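NEQ263 (Nanoarchaeum equitans Kin4-M, PDB 5BN3) pairs with NeqA to form the catalytic core of an unusual ATP synthase and probably binds ATP. Local coordinates at residues B[30-35]-B[40-45]; B[71-74]-B[80-83]; B[226-231]-B[261-266]; B[345-350]-B[378-383]. One frame throughout, in Å; residues are numbered along the deposited sequence.

Interaction 1: residues B[30-35]-B[40-45]; sequences IVIAAY and LALLFD
Ile-30 and Leu-42 exchange two backbone hydrogen bonds, Ile-30 N to Leu-42 O at 3.0 Å and Leu-42 N to Ile-30 O at 2.9 Å, which marks them as an antiparallel hydrogen-bonded pair. Val-31 and Ala-41 follow as a non-hydrogen-bonded pair with CA atoms 4.2 Å apart. Beyond them the register slips by one residue. Leu-40 O accepts from Ile-32 N at 2.8 Å and, weakly, from Ala-33 N, while Leu-40 N donates back to Ala-33 O. Two successive residues set against one define a classic beta bulge, and the psi of -10° at Ile-32 is the backbone evidence for it. The bulge interrupts the hairpin of strands 28-35 and 38-43, the central pair of the six-stranded antiparallel sheet in the N-terminal domain. Farther along, Ala-34 and Tyr-35 pair with a strand of the neighbouring alpha subunit, so the sheet continues across the interface.

Weaker polar contacts fill in between the bonds, as where Ala-41 CA approaches Ile-30 O at 3.2 Å in a CA-H...O contact.

Among the apolar contacts, Ile-32 packs on both Leu-40 and Leu-42, and Ile-30 with Phe-44 makes a second group. Ile-32 sets CG1 between its backbone N and carbonyl carbon (chi1 58°), and CD1 then reaches Leu-42 CG at 3.7 Å, the two side chains meeting at about a right angle. Ala-33 CB abuts Leu-40 CB. At the other end Ile-30 CG1 lies 3.6 Å from Phe-44 CE1, with Ile-30 CD1 at the ring edge, in its plane; the same ring stacks on Phe-77, and Ile-30 also touches Ile-197 and Tyr-201 of helix 196-215.

Interaction 2: residues B[71-74]-B[80-83]; sequences GGIF and PIKG
Lys-82 curls its side chain round the backbone of Ile-73 and over the ring of Phe-74. Its CB sets out toward 71-74, and CG stands between the backbone N and carbonyl carbon (chi1 77°); bends at the next three torsions then wrap the chain inward. CD is the first atom to make close contact, packing 3.1 Å from Ile-73 N and 3.6 Å from Gly-72 CA. Ile-73 N is buried here and has no hydrogen-bond partner in the model. CE passes over one face of the Phe-74 ring, 4.3 Å from its centroid and 27° off the normal, a CH-pi contact. NZ, at the tip, stays near Phe-74 CZ and Gly-72 CA and donates to Pro-84 O. A CB on Gly-72 would collide with both this NZ and Phe-74 CE1, and the absence of a side chain there is consistent with this close packing.

Ile-81 supplies the one hydrogen bond between the segments: its N reaches Ile-73 O at 2.9 Å, nearly straight at 169°. Its CD1 meets Ile-73 CG2 at 3.9 Å, and Pro-80 CA lies 3.5 Å from Phe-74 CD2. Phe-74 and Pro-80 form a single backbone bridge where the chain, leaving strand 73-75, turns back past it. That strand runs parallel to 185-190 in the large mixed sheet, so the arrangement is a loop folded back over a short strand of an alpha/beta sheet.

Interaction 3: residues B[226-231]-B[261-266]; sequences LDMTNY and SIYERS
Tyr-231 holds its ring anti to the backbone N (chi1 173°), which carries the phenol out from helix 228-241 to meet Ile-262. That isoleucine answers from the opposite direction with an extended chain (chi2 -178°), placing CD1 at the phenol end of the ring: 3.3 Å from Tyr-231 CZ and 3.3 Å from Tyr-231 OH. The packing is tight, and the methyl comes in obliquely to the ring. Met-228, bent at its second and third torsions, folds round the tip of Tyr-263. Its CG lies 3.3 Å from Tyr-263 OH, and its CE comes to 3.9 Å from Tyr-263 CE1.

The contact between the segments is thus one of van der Waals packing, and both hydroxyls find their polar partners outside it. Tyr-231 OH bonds to Asp-258 and Arg-204, and Tyr-263 OH has its main partner in Thr-295. A leucine in place of Tyr-231 would probably leave Asp-258 and Arg-204 without their shared hydroxyl and open a gap beside Ile-262 CD1.

The start of the helix bearing Met-228 and Tyr-231 is fixed by Asp-227, an N-cap whose OD1 accepts from Thr-229 N at 2.8 Å; the peptide bond before it is cis. Both segments lie in the nucleotide-binding domain; the Tyr-263 side chain is about 13 Å from a bound ADP, too far to touch it. Helix 228-241 follows directly on strand 220-226, helix 196-215 packs on both Tyr-231 and Ile-262, and Tyr-263 rests on Pro-278 of strand 273-281.

Interaction 4: residues B[345-350]-B[378-383]; sequences KSYAKG and LVEKEF
Tyr-347 OH donates to Glu-380 OE2 over 2.5 Å, a short hydrogen bond that uses the anti lone pair of the carboxylate oxygen. OE2 sits at the ring edge, near the ring plane, while the carboxylate itself is turned 69° from that plane. The glutamate's aliphatic part joins in, with CG 3.4 Å from Tyr-347 OH. Beside this polar pair Val-379 CG1 packs 3.8 Å from Tyr-347 CD1, approaching obliquely, so one ring serves two consecutive residues of the partner helix.

Tyr-347 swings CG anti to its backbone N (chi1 -175°), which directs the ring from helix 334-356 to helix 367-384; Glu-380, extended beyond CG, brings its carboxylate to the hydroxyl. The nearest backbones are those of Tyr-347 and Val-379, with CA atoms 7.5 Å apart. Farther out, Leu-320 touches both of these residues, and Leu-343 backs Val-379. Arg-354 completes the polar site through a salt bridge to OE2. A phenylalanine replacing Tyr-347 would lack the hydroxyl and would probably leave Glu-380 OE2 without one of its two partners, its carboxylate less firmly held.

The contact joins two helices of the C-terminal helical domain. OE2 is gripped by a hydroxyl and a guanidinium group, which should limit its rotation; although buried, the carboxylate is probably kept ionised by the salt bridge to Arg-354 and the hydrogen bond from the phenol.

Interactions 1, 3 and 4 are buried, whereas in interaction 2 the loop side is largely exposed. No two share an element, and they follow one another along the chain. Interaction 3 lies nearest the middle, its centre about 6 Å from the centre of the chain, whereas interactions 1 and 4 stand on opposite sides of that point, about 53 Å apart between their own centres. The chemistry follows the place: paired backbones unite a hairpin in interaction 1, a bent lysine and one backbone bond hold a loop in interaction 2, side-chain packing alone joins helix ends in interaction 3, and a phenol-carboxylate bond ties two helices in interaction 4.

Interaction 1: residues B[30-35]-B[40-45]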
loop_
_atom_site.group_PDB
_atom_site.type_symbol
_atom_site.label_atom_id
_atom_site.label_comp_id
_atom_site.label_asym_id
_atom_site.label_seq_id
_atom_site.Cartn_x
_atom_site.Cartn_y
_atom_site.Cartn_z
ATOM N N ILE B 30 6.179 -24.466 26.631
ATOM C CA ILE B 30 5.049 -23.699 27.136
ATOM C C ILE B 30 3.840 -23.941 26.245
ATOM O O ILE B 30 3.927 -23.771 25.029
ATOM C CB ILE B 30 5.345 -22.186 27.143
ATOM C CG1 ILE B 30 6.584 -21.873 27.987
ATOM C CG2 ILE B 30 4.139 -21.407 27.649
ATOM C CD1 ILE B 30 6.440 -22.222 29.452
ATOM N N VAL B 31 2.719 -24.336 26.841
ATOM C CA VAL B 31 1.480 -24.511 26.087
ATOM C C VAL B 31 0.933 -23.143 25.688
ATOM O O VAL B 31 0.625 -22.318 26.547
ATOM C CB VAL B 31 0.422 -25.277 26.905
ATOM C CG1 VAL B 31 -0.884 -25.361 26.138
ATOM C CG2 VAL B 31 0.925 -26.672 27.242
ATOM N N ILE B 32 0.819 -22.904 24.384
ATOM C CA ILE B 32 0.382 -21.604 23.880
ATOM C C ILE B 32 -1.028 -21.643 23.291
ATOM O O ILE B 32 -1.605 -20.602 22.982
ATOM C CB ILE B 32 1.361 -21.042 22.826
ATOM C CG1 ILE B 32 1.501 -22.013 21.652
ATOM C CG2 ILE B 32 2.717 -20.761 23.451
ATOM C CD1 ILE B 32 2.334 -21.475 20.501
ATOM N N ALA B 33 -1.577 -22.843 23.130
ATOM C CA ALA B 33 -2.938 -22.996 22.619
ATOM C C ALA B 33 -3.599 -24.253 23.174
ATOM O O ALA B 33 -2.928 -25.260 23.407
ATOM C CB ALA B 33 -2.939 -23.025 21.103
ATOM N N ALA B 34 -4.914 -24.195 23.374
ATOM C CA ALA B 34 -5.648 -25.322 23.945
ATOM C C ALA B 34 -7.100 -25.394 23.478
ATOM O O ALA B 34 -7.896 -24.497 23.763
ATOM C CB ALA B 34 -5.592 -25.265 25.463
ATOM N N TYR B 35 -7.437 -26.464 22.763
ATOM C CA TYR B 35 -8.820 -26.752 22.394
ATOM C C TYR B 35 -9.112 -28.216 22.709
ATOM O O TYR B 35 -8.410 -29.108 22.223
ATOM C CB TYR B 35 -9.068 -26.477 20.907
ATOM C CG TYR B 35 -10.538 -26.417 20.544
ATOM C CD1 TYR B 35 -11.271 -27.575 20.321
ATOM C CD2 TYR B 35 -11.193 -25.200 20.427
ATOM C CE1 TYR B 35 -12.618 -27.520 19.997
ATOM C CE2 TYR B 35 -12.538 -25.134 20.106
ATOM C CZ TYR B 35 -13.245 -26.298 19.892
ATOM O OH TYR B 35 -14.581 -26.238 19.568
ATOM N N LEU B 40 -0.868 -26.888 21.628
ATOM C CA LEU B 40 0.329 -26.493 20.900
ATOM C C LEU B 40 1.326 -25.970 21.924
ATOM O O LEU B 40 0.949 -25.230 22.834
ATOM C CB LEU B 40 0.016 -25.409 19.865
ATOM C CG LEU B 40 -0.960 -25.742 18.733
ATOM C CD1 LEU B 40 -1.034 -24.610 17.712
ATOM C CD2 LEU B 40 -0.579 -27.043 18.054
ATOM N N ALA B 41 2.590 -26.358 21.793
ATOM C CA ALA B 41 3.603 -25.915 22.744
ATOM C C ALA B 41 4.865 -25.393 22.065
ATOM O O ALA B 41 5.219 -25.827 20.968
ATOM C CB ALA B 41 3.943 -27.026 23.722
ATOM N N LEU B 42 5.539 -24.459 22.731
ATOM C CA LEU B 42 6.786 -23.897 22.223
ATOM C C LEU B 42 7.971 -24.384 23.041
ATOM O O LEU B 42 8.026 -24.177 24.254
ATOM C CB LEU B 42 6.745 -22.368 22.255
ATOM C CG LEU B 42 5.938 -21.681 21.158
ATOM C CD1 LEU B 42 6.070 -20.178 21.255
ATOM C CD2 LEU B 42 6.414 -22.158 19.810
ATOM N N LEU B 43 8.922 -25.022 22.366
ATOM C CA LEU B 43 10.115 -25.544 23.019
ATOM C C LEU B 43 11.005 -24.420 23.545
ATOM O O LEU B 43 11.118 -23.361 22.923
ATOM C CB LEU B 43 10.900 -26.428 22.046
ATOM C CG LEU B 43 10.142 -27.646 21.517
ATOM C CD1 LEU B 43 10.897 -28.310 20.381
ATOM C CD2 LEU B 43 9.903 -28.634 22.638
ATOM N N PHE B 44 11.620 -24.655 24.699
ATOM C CA PHE B 44 12.564 -23.707 25.283
ATOM C C PHE B 44 13.803 -23.584 24.405
ATOM O O PHE B 44 14.350 -22.495 24.240
ATOM C CB PHE B 44 12.973 -24.158 26.688
ATOM C CG PHE B 44 12.024 -23.726 27.771
ATOM C CD1 PHE B 44 10.652 -23.761 27.571
ATOM C CD2 PHE B 44 12.507 -23.304 29.001
ATOM C CE1 PHE B 44 9.781 -23.370 28.570
ATOM C CE2 PHE B 44 11.641 -22.914 30.007
ATOM C CZ PHE B 44 10.277 -22.947 29.790
ATOM N N ASP B 45 14.238 -24.708 23.842
ATOM C CA ASP B 45 15.437 -24.727 23.010
ATOM C C ASP B 45 15.423 -25.862 21.992
ATOM O O ASP B 45 14.424 -26.568 21.851
ATOM C CB ASP B 45 16.690 -24.820 23.882
ATOM C CG ASP B 45 16.558 -25.850 24.985
ATOM O OD1 ASP B 45 15.731 -26.774 24.846
ATOM O OD2 ASP B 45 17.283 -25.736 25.996
#

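Interaction 2: residues B[71-74]-B[80-83]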
loop_
_atom_site.group_PDB
_atom_site.type_symbol
_atom_site.label_atom_id
_atom_site.label_comp_id
_atom_site.label_asym_id
_atom_site.label_seq_id
_atom_site.Cartn_x
_atom_site.Cartn_y
_atom_site.Cartn_z
ATOM N N GLY B 71 24.478 -9.374 40.528
ATOM C CA GLY B 71 25.852 -9.793 40.316
ATOM C C GLY B 71 25.963 -10.929 39.317
ATOM O O GLY B 71 27.066 -11.371 38.983
ATOM N N GLY B 72 24.818 -11.397 38.827
ATOM C CA GLY B 72 24.793 -12.544 37.938
ATOM C C GLY B 72 24.337 -12.266 36.518
ATOM O O GLY B 72 23.782 -11.205 36.220
ATOM N N ILE B 73 24.586 -13.238 35.642
ATOM C CA ILE B 73 24.147 -13.204 34.251
ATOM C C ILE B 73 23.290 -14.437 33.968
ATOM O O ILE B 73 23.677 -15.563 34.294
ATOM C CB ILE B 73 25.347 -13.183 33.284
ATOM C CG1 ILE B 73 26.222 -11.956 33.558
ATOM C CG2 ILE B 73 24.872 -13.168 31.840
ATOM C CD1 ILE B 73 27.446 -11.866 32.670
ATOM N N PHE B 74 22.127 -14.220 33.364
ATOM C CA PHE B 74 21.140 -15.283 33.185
ATOM C C PHE B 74 20.608 -15.281 31.757
ATOM O O PHE B 74 20.783 -14.300 31.032
ATOM C CB PHE B 74 19.986 -15.088 34.178
ATOM C CG PHE B 74 20.433 -14.942 35.612
ATOM C CD1 PHE B 74 20.868 -13.716 36.101
ATOM C CD2 PHE B 74 20.414 -16.031 36.470
ATOM C CE1 PHE B 74 21.287 -13.585 37.414
ATOM C CE2 PHE B 74 20.830 -15.903 37.786
ATOM C CZ PHE B 74 21.267 -14.681 38.257
ATOM N N PRO B 80 20.745 -19.420 35.297
ATOM C CA PRO B 80 22.096 -18.855 35.352
ATOM C C PRO B 80 22.972 -19.290 34.184
ATOM O O PRO B 80 22.937 -20.454 33.776
ATOM C CB PRO B 80 22.653 -19.415 36.666
ATOM C CG PRO B 80 21.900 -20.684 36.882
ATOM C CD PRO B 80 20.515 -20.413 36.362
ATOM N N ILE B 81 23.736 -18.346 33.643
ATOM C CA ILE B 81 24.748 -18.659 32.647
ATOM C C ILE B 81 26.083 -18.823 33.359
ATOM O O ILE B 81 26.795 -19.802 33.141
ATOM C CB ILE B 81 24.878 -17.546 31.583
ATOM C CG1 ILE B 81 23.582 -17.410 30.779
ATOM C CG2 ILE B 81 26.049 -17.832 30.652
ATOM C CD1 ILE B 81 23.585 -16.245 29.806
ATOM N N LYS B 82 26.405 -17.866 34.228
ATOM C CA LYS B 82 27.694 -17.853 34.918
ATOM C C LYS B 82 27.924 -19.074 35.814
ATOM O O LYS B 82 29.058 -19.530 35.955
ATOM C CB LYS B 82 27.894 -16.554 35.713
ATOM C CG LYS B 82 27.128 -16.479 37.026
ATOM C CD LYS B 82 25.764 -15.857 36.828
ATOM C CE LYS B 82 24.675 -16.611 37.574
ATOM N NZ LYS B 82 24.681 -16.395 39.047
ATOM N N GLY B 83 26.861 -19.609 36.414
ATOM C CA GLY B 83 27.010 -20.808 37.222
ATOM C C GLY B 83 26.004 -21.092 38.327
ATOM O O GLY B 83 25.238 -22.051 38.228
#

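Interaction 3: residues B[226-231]-B[261-266]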
loop_
_atom_site.group_PDB
_atom_site.type_symbol
_atom_site.label_atom_id
_atom_site.label_comp_id
_atom_site.label_asym_id
_atom_site.label_seq_id
_atom_site.Cartn_x
_atom_site.Cartn_y
_atom_site.Cartn_z
ATOM N N LEU B 226 16.586 -3.842 25.410
ATOM C CA LEU B 226 16.974 -3.662 24.019
ATOM C C LEU B 226 16.996 -5.060 23.419
ATOM O O LEU B 226 17.539 -5.972 24.045
ATOM C CB LEU B 226 18.382 -3.062 23.980
ATOM C CG LEU B 226 19.184 -2.985 22.680
ATOM C CD1 LEU B 226 18.609 -1.932 21.756
ATOM C CD2 LEU B 226 20.646 -2.687 22.979
ATOM N N ASP B 227 16.432 -5.262 22.226
ATOM C CA ASP B 227 15.814 -4.237 21.390
ATOM C C ASP B 227 14.334 -4.586 21.287
ATOM O O ASP B 227 13.990 -5.739 21.021
ATOM C CB ASP B 227 16.466 -4.296 19.998
ATOM C CG ASP B 227 15.998 -3.192 19.056
ATOM O OD1 ASP B 227 14.800 -2.839 19.050
ATOM O OD2 ASP B 227 16.843 -2.685 18.287
ATOM N N MET B 228 13.455 -3.607 21.493
ATOM C CA MET B 228 12.017 -3.880 21.480
ATOM C C MET B 228 11.516 -4.311 20.103
ATOM O O MET B 228 10.472 -4.955 19.991
ATOM C CB MET B 228 11.209 -2.679 21.991
ATOM C CG MET B 228 11.501 -2.274 23.434
ATOM S SD MET B 228 11.682 -3.653 24.591
ATOM C CE MET B 228 10.051 -4.397 24.519
ATOM N N THR B 229 12.259 -3.969 19.057
ATOM C CA THR B 229 11.893 -4.399 17.711
ATOM C C THR B 229 12.100 -5.907 17.561
ATOM O O THR B 229 11.333 -6.580 16.870
ATOM C CB THR B 229 12.677 -3.625 16.636
ATOM O OG1 THR B 229 12.429 -2.221 16.789
ATOM C CG2 THR B 229 12.233 -4.046 15.251
ATOM N N ASN B 230 13.131 -6.436 18.216
ATOM C CA ASN B 230 13.348 -7.879 18.246
ATOM C C ASN B 230 12.286 -8.580 19.083
ATOM O O ASN B 230 11.900 -9.708 18.783
ATOM C CB ASN B 230 14.734 -8.218 18.799
ATOM C CG ASN B 230 15.853 -7.770 17.889
ATOM O OD1 ASN B 230 15.658 -7.582 16.688
ATOM N ND2 ASN B 230 17.042 -7.599 18.458
ATOM N N TYR B 231 11.829 -7.916 20.140
ATOM C CA TYR B 231 10.762 -8.457 20.974
ATOM C C TYR B 231 9.468 -8.603 20.185
ATOM O O TYR B 231 8.802 -9.638 20.246
ATOM C CB TYR B 231 10.525 -7.580 22.210
ATOM C CG TYR B 231 9.312 -8.015 22.998
ATOM C CD1 TYR B 231 9.404 -9.023 23.945
ATOM C CD2 TYR B 231 8.070 -7.437 22.776
ATOM C CE1 TYR B 231 8.296 -9.435 24.656
ATOM C CE2 TYR B 231 6.959 -7.845 23.479
ATOM C CZ TYR B 231 7.077 -8.845 24.414
ATOM O OH TYR B 231 5.966 -9.246 25.119
ATOM N N SER B 261 1.866 -4.347 28.588
ATOM C CA SER B 261 1.978 -5.290 29.700
ATOM C C SER B 261 3.423 -5.405 30.179
ATOM O O SER B 261 3.698 -5.988 31.226
ATOM C CB SER B 261 1.443 -6.666 29.301
ATOM O OG SER B 261 2.391 -7.374 28.526
ATOM N N ILE B 262 4.342 -4.843 29.398
ATOM C CA ILE B 262 5.744 -4.753 29.783
ATOM C C ILE B 262 6.093 -3.347 30.282
ATOM O O ILE B 262 6.606 -3.189 31.390
ATOM C CB ILE B 262 6.650 -5.130 28.599
ATOM C CG1 ILE B 262 6.507 -6.619 28.291
ATOM C CG2 ILE B 262 8.100 -4.804 28.891
ATOM C CD1 ILE B 262 7.387 -7.067 27.178
ATOM N N TYR B 263 5.812 -2.333 29.464
ATOM C CA TYR B 263 6.186 -0.952 29.781
ATOM C C TYR B 263 5.542 -0.424 31.067
ATOM O O TYR B 263 6.160 0.348 31.801
ATOM C CB TYR B 263 5.832 -0.020 28.617
ATOM C CG TYR B 263 6.537 -0.316 27.310
ATOM C CD1 TYR B 263 7.781 -0.932 27.283
ATOM C CD2 TYR B 263 5.956 0.034 26.099
ATOM C CE1 TYR B 263 8.421 -1.192 26.082
ATOM C CE2 TYR B 263 6.588 -0.222 24.898
ATOM C CZ TYR B 263 7.817 -0.833 24.896
ATOM O OH TYR B 263 8.442 -1.084 23.696
ATOM N N GLU B 264 4.305 -0.834 31.333
ATOM C CA GLU B 264 3.567 -0.336 32.497
ATOM C C GLU B 264 3.979 -1.002 33.808
ATOM O O GLU B 264 3.496 -0.627 34.879
ATOM C CB GLU B 264 2.055 -0.471 32.280
ATOM C CG GLU B 264 1.490 0.510 31.260
ATOM C CD GLU B 264 1.293 1.908 31.824
ATOM O OE1 GLU B 264 1.603 2.887 31.112
ATOM O OE2 GLU B 264 0.809 2.036 32.969
ATOM N N ARG B 265 4.869 -1.985 33.724
ATOM C CA ARG B 265 5.453 -2.577 34.925
ATOM C C ARG B 265 6.653 -1.736 35.340
ATOM O O ARG B 265 7.790 -2.210 35.395
ATOM C CB ARG B 265 5.851 -4.036 34.685
ATOM C CG ARG B 265 4.656 -4.954 34.439
ATOM C CD ARG B 265 5.090 -6.370 34.095
ATOM N NE ARG B 265 5.507 -7.135 35.270
ATOM C CZ ARG B 265 5.962 -8.384 35.226
ATOM N NH1 ARG B 265 6.064 -9.013 34.063
ATOM N NH2 ARG B 265 6.318 -9.002 36.341
ATOM N N SER B 266 6.371 -0.470 35.625
ATOM C CA SER B 266 7.373 0.511 35.997
ATOM C C SER B 266 6.658 1.546 36.839
ATOM O O SER B 266 5.436 1.491 36.987
ATOM C CB SER B 266 7.932 1.183 34.747
ATOM O OG SER B 266 6.891 1.812 34.016
#

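Interaction 4: residues B[345-350]-B[378-383]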
loop_
_atom_site.group_PDB
_atom_site.type_symbol
_atom_site.label_atom_id
_atom_site.label_comp_id
_atom_site.label_asym_id
_atom_site.label_seq_id
_atom_site.Cartn_x
_atom_site.Cartn_y
_atom_site.Cartn_z
ATOM N N LYS B 345 12.046 26.734 22.020
ATOM C CA LYS B 345 11.408 27.696 21.123
ATOM C C LYS B 345 12.399 28.390 20.186
ATOM O O LYS B 345 12.098 28.603 19.012
ATOM C CB LYS B 345 10.609 28.731 21.925
ATOM C CG LYS B 345 9.469 28.140 22.757
ATOM C CD LYS B 345 8.104 28.422 22.139
ATOM C CE LYS B 345 6.994 27.643 22.842
ATOM N NZ LYS B 345 6.861 27.977 24.287
ATOM N N SER B 346 13.574 28.737 20.700
ATOM C CA SER B 346 14.584 29.418 19.895
ATOM C C SER B 346 15.255 28.482 18.889
ATOM O O SER B 346 15.585 28.894 17.778
ATOM C CB SER B 346 15.642 30.071 20.787
ATOM O OG SER B 346 15.047 30.935 21.737
ATOM N N TYR B 347 15.460 27.228 19.285
ATOM C CA TYR B 347 16.039 26.225 18.395
ATOM C C TYR B 347 15.089 25.954 17.234
ATOM O O TYR B 347 15.513 25.865 16.083
ATOM C CB TYR B 347 16.334 24.930 19.166
ATOM C CG TYR B 347 17.046 23.867 18.357
ATOM C CD1 TYR B 347 18.283 24.117 17.781
ATOM C CD2 TYR B 347 16.491 22.606 18.188
ATOM C CE1 TYR B 347 18.939 23.150 17.047
ATOM C CE2 TYR B 347 17.143 21.630 17.454
ATOM C CZ TYR B 347 18.367 21.910 16.886
ATOM O OH TYR B 347 19.025 20.951 16.154
ATOM N N ALA B 348 13.803 25.834 17.547
ATOM C CA ALA B 348 12.782 25.606 16.528
ATOM C C ALA B 348 12.723 26.755 15.525
ATOM O O ALA B 348 12.662 26.532 14.315
ATOM C CB ALA B 348 11.427 25.405 17.179
ATOM N N LYS B 349 12.731 27.982 16.033
ATOM C CA LYS B 349 12.726 29.161 15.174
ATOM C C LYS B 349 14.012 29.217 14.353
ATOM O O LYS B 349 14.002 29.632 13.194
ATOM C CB LYS B 349 12.553 30.431 16.011
ATOM C CG LYS B 349 12.346 31.698 15.192
ATOM C CD LYS B 349 11.355 32.639 15.868
ATOM C CE LYS B 349 11.168 33.923 15.070
ATOM N NZ LYS B 349 10.727 33.667 13.670
ATOM N N GLY B 350 15.114 28.776 14.955
ATOM C CA GLY B 350 16.385 28.704 14.257
ATOM C C GLY B 350 16.356 27.717 13.105
ATOM O O GLY B 350 16.962 27.959 12.060
ATOM N N LEU B 378 24.887 26.855 17.010
ATOM C CA LEU B 378 25.677 26.764 18.237
ATOM C C LEU B 378 25.106 25.752 19.235
ATOM O O LEU B 378 25.857 25.125 19.983
ATOM C CB LEU B 378 25.797 28.140 18.896
ATOM C CG LEU B 378 26.559 29.235 18.146
ATOM C CD1 LEU B 378 26.352 30.582 18.814
ATOM C CD2 LEU B 378 28.034 28.905 18.092
ATOM N N VAL B 379 23.784 25.608 19.254
ATOM C CA VAL B 379 23.137 24.605 20.097
ATOM C C VAL B 379 23.659 23.215 19.743
ATOM O O VAL B 379 24.003 22.424 20.620
ATOM C CB VAL B 379 21.600 24.648 19.944
ATOM C CG1 VAL B 379 20.971 23.333 20.369
ATOM C CG2 VAL B 379 21.019 25.792 20.753
ATOM N N GLU B 380 23.737 22.936 18.447
ATOM C CA GLU B 380 24.196 21.637 17.979
ATOM C C GLU B 380 25.693 21.439 18.220
ATOM O O GLU B 380 26.135 20.326 18.498
ATOM C CB GLU B 380 23.853 21.458 16.495
ATOM C CG GLU B 380 22.353 21.483 16.211
ATOM C CD GLU B 380 22.021 21.457 14.730
ATOM O OE1 GLU B 380 22.950 21.542 13.900
ATOM O OE2 GLU B 380 20.820 21.355 14.397
ATOM N N LYS B 381 26.463 22.519 18.126
ATOM C CA LYS B 381 27.920 22.436 18.244
ATOM C C LYS B 381 28.439 22.472 19.678
ATOM O O LYS B 381 29.442 21.834 19.994
ATOM C CB LYS B 381 28.582 23.559 17.438
ATOM C CG LYS B 381 28.580 23.336 15.938
ATOM C CD LYS B 381 29.075 24.568 15.194
ATOM C CE LYS B 381 29.191 24.294 13.703
ATOM N NZ LYS B 381 29.419 25.540 12.921
ATOM N N GLU B 382 27.761 23.219 20.544
ATOM C CA GLU B 382 28.280 23.473 21.886
ATOM C C GLU B 382 27.392 22.947 23.013
ATOM O O GLU B 382 27.866 22.719 24.122
ATOM C CB GLU B 382 28.536 24.975 22.075
ATOM C CG GLU B 382 29.395 25.596 20.980
ATOM C CD GLU B 382 29.889 26.984 21.343
ATOM O OE1 GLU B 382 29.490 27.498 22.409
ATOM O OE2 GLU B 382 30.680 27.557 20.564
ATOM N N PHE B 383 26.109 22.754 22.728
ATOM C CA PHE B 383 25.169 22.302 23.748
ATOM C C PHE B 383 24.875 20.806 23.621
ATOM O O PHE B 383 25.060 20.045 24.570
ATOM C CB PHE B 383 23.875 23.118 23.674
ATOM C CG PHE B 383 22.857 22.739 24.707
ATOM C CD1 PHE B 383 22.964 23.207 26.007
ATOM C CD2 PHE B 383 21.784 21.925 24.375
ATOM C CE1 PHE B 383 22.024 22.862 26.963
ATOM C CE2 PHE B 383 20.841 21.576 25.328
ATOM C CZ PHE B 383 20.961 22.045 26.622
#